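Local coordinates for protein EvdO2 (Micromonospora carbonacea, PDB 4XAB) that probably catalyses an oxidative cyclization in orthosomycin biosynthesis, as a metal-dependent oxygenase of the phytanoyl-CoA dioxygenase family, at residues Gly165-Pro170 against Phe211-Tyr216. Numbering follows the deposited sequence.
With NI (nickel (II) ion), chain B.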
# COMPACT_ATOMS: atom_id res chain seq x y z
N GLY A 165 1.97 10.05 -13.65
CA GLY A 165 3.11 10.89 -13.96
C GLY A 165 3.60 11.66 -12.76
O GLY A 165 4.65 12.31 -12.82
N GLY A 166 2.87 11.58 -11.64
CA GLY A 166 3.19 12.38 -10.47
C GLY A 166 4.51 12.03 -9.81
O GLY A 166 5.05 12.81 -9.02
N HIS A 167 5.03 10.85 -10.11
CA HIS A 167 6.31 10.43 -9.55
C HIS A 167 7.49 11.20 -10.16
O HIS A 167 8.60 11.10 -9.65
CB HIS A 167 6.52 8.92 -9.73
CG HIS A 167 6.56 8.48 -11.16
ND1 HIS A 167 5.66 8.93 -12.11
CD2 HIS A 167 7.41 7.64 -11.81
CE1 HIS A 167 5.94 8.38 -13.28
NE2 HIS A 167 6.99 7.59 -13.12
N ARG A 168 7.25 11.95 -11.24
CA ARG A 168 8.30 12.80 -11.81
C ARG A 168 8.17 14.24 -11.33
O ARG A 168 8.98 15.09 -11.67
CB ARG A 168 8.28 12.76 -13.33
CG ARG A 168 8.76 11.45 -13.90
CD ARG A 168 8.92 11.56 -15.40
NE ARG A 168 7.68 12.02 -16.03
CZ ARG A 168 6.74 11.22 -16.53
NH1 ARG A 168 6.88 9.90 -16.48
NH2 ARG A 168 5.65 11.74 -17.08
N GLY A 169 7.12 14.49 -10.55
CA GLY A 169 6.91 15.81 -9.96
C GLY A 169 7.58 15.88 -8.60
O GLY A 169 8.30 14.97 -8.20
N PRO A 170 7.35 16.98 -7.87
CA PRO A 170 7.97 17.10 -6.55
C PRO A 170 7.29 16.19 -5.53
O PRO A 170 6.20 15.67 -5.77
CB PRO A 170 7.74 18.57 -6.19
CG PRO A 170 6.47 18.92 -6.90
CD PRO A 170 6.48 18.13 -8.19
N PHE A 211 7.46 5.13 -4.97
CA PHE A 211 7.43 5.90 -3.73
C PHE A 211 6.93 7.33 -3.93
O PHE A 211 6.45 7.96 -2.97
CB PHE A 211 8.83 5.94 -3.11
CG PHE A 211 9.20 4.70 -2.34
CD1 PHE A 211 8.28 3.70 -2.10
CD2 PHE A 211 10.49 4.54 -1.85
CE1 PHE A 211 8.62 2.56 -1.38
CE2 PHE A 211 10.84 3.42 -1.13
CZ PHE A 211 9.91 2.42 -0.90
N ARG A 212 7.04 7.87 -5.14
CA ARG A 212 6.66 9.27 -5.35
C ARG A 212 5.32 9.45 -6.08
O ARG A 212 4.88 10.56 -6.32
CB ARG A 212 7.77 10.01 -6.10
CG ARG A 212 7.91 11.47 -5.72
CD ARG A 212 9.19 12.05 -6.31
NE ARG A 212 10.36 11.82 -5.46
CZ ARG A 212 11.55 12.37 -5.69
NH1 ARG A 212 11.72 13.16 -6.74
NH2 ARG A 212 12.57 12.13 -4.87
N THR A 213 4.66 8.35 -6.44
CA THR A 213 3.37 8.51 -7.11
C THR A 213 2.25 8.88 -6.13
O THR A 213 1.98 8.13 -5.20
CB THR A 213 2.97 7.23 -7.85
OG1 THR A 213 4.07 6.84 -8.68
CG2 THR A 213 1.72 7.45 -8.70
N PRO A 214 1.59 10.03 -6.34
CA PRO A 214 0.49 10.35 -5.43
C PRO A 214 -0.65 9.35 -5.54
O PRO A 214 -0.98 8.90 -6.65
CB PRO A 214 0.03 11.75 -5.89
CG PRO A 214 1.21 12.31 -6.65
CD PRO A 214 1.83 11.09 -7.33
N HIS A 215 -1.21 8.95 -4.40
CA HIS A 215 -2.36 8.06 -4.43
C HIS A 215 -3.35 8.36 -3.32
O HIS A 215 -3.03 9.03 -2.34
CB HIS A 215 -1.93 6.58 -4.39
CG HIS A 215 -0.95 6.25 -3.30
ND1 HIS A 215 0.38 6.60 -3.36
CD2 HIS A 215 -1.11 5.58 -2.13
CE1 HIS A 215 0.99 6.17 -2.27
NE2 HIS A 215 0.11 5.54 -1.51
N TYR A 216 -4.56 7.84 -3.50
CA TYR A 216 -5.70 8.11 -2.63
C TYR A 216 -6.51 6.83 -2.58
O TYR A 216 -6.51 6.07 -3.54
CB TYR A 216 -6.52 9.27 -3.19
CG TYR A 216 -7.97 9.34 -2.77
CD1 TYR A 216 -8.95 8.61 -3.44
CD2 TYR A 216 -8.36 10.16 -1.73
CE1 TYR A 216 -10.27 8.69 -3.06
CE2 TYR A 216 -9.67 10.25 -1.34
CZ TYR A 216 -10.62 9.51 -2.01
OH TYR A 216 -11.93 9.61 -1.63
NI NI B . 0.59 5.14 0.46
O HOH W 1 10.27 13.32 -8.96
O HOH W 2 1.17 3.28 -0.05
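The imidazole of His167 has the CG methylene of Arg168 over the centre of one face, while CA of Gly165 sits at its edge in the ring plane. Thr213 OG1 approaches this ring obliquely, closest to the root of the side chain, 3.4 Å from His167 CB. With chi1 at 62°, His167 CG takes the crowded position between backbone N and carbonyl carbon, so its side chain runs alongside that of Thr213 and both point the same way. Their polar ends bond to neighbouring backbone carbonyls, His167 NE2 to Arg19 O and Thr213 OG1 to Gly22 O. The second imidazole, His215, receives Thr213 O at its edge: ND1 donates over 2.9 Å to that carbonyl, whose oxygen is only 3° out of the ring plane. This nearly straight bond (165° at the hydrogen) helps fix the ring rotation and leaves NE2 to bind nickel at 2.1 Å. His129 and Asp131 complete the facial triad of two histidines and one carboxylate expected of this double-stranded beta-helix fold; Thr213, through its carbonyl bond to ND1, is a second-shell residue of the metal site. No direct hydrogen bond joins the two segments, though His167 CA makes a CA-H...O contact of 3.5 Å with Arg212 O. The Arg212 chain lays CD 3.5 Å from His167 O, and the bend at chi3 then turns the guanidinium so that NH1 donates at 2.7 Å to a water, which itself donates to His167 O and Gly169 O. An alanine here would remove the CD packing, the water's donor and the salt bridge from NH2 to Glu132, and would probably leave the 165-170 loop less firmly held against 211-216. Next to His167, Gly166 CA rests 3.7 Å from Pro214 CD; a beta carbon built there would clash with that same CD.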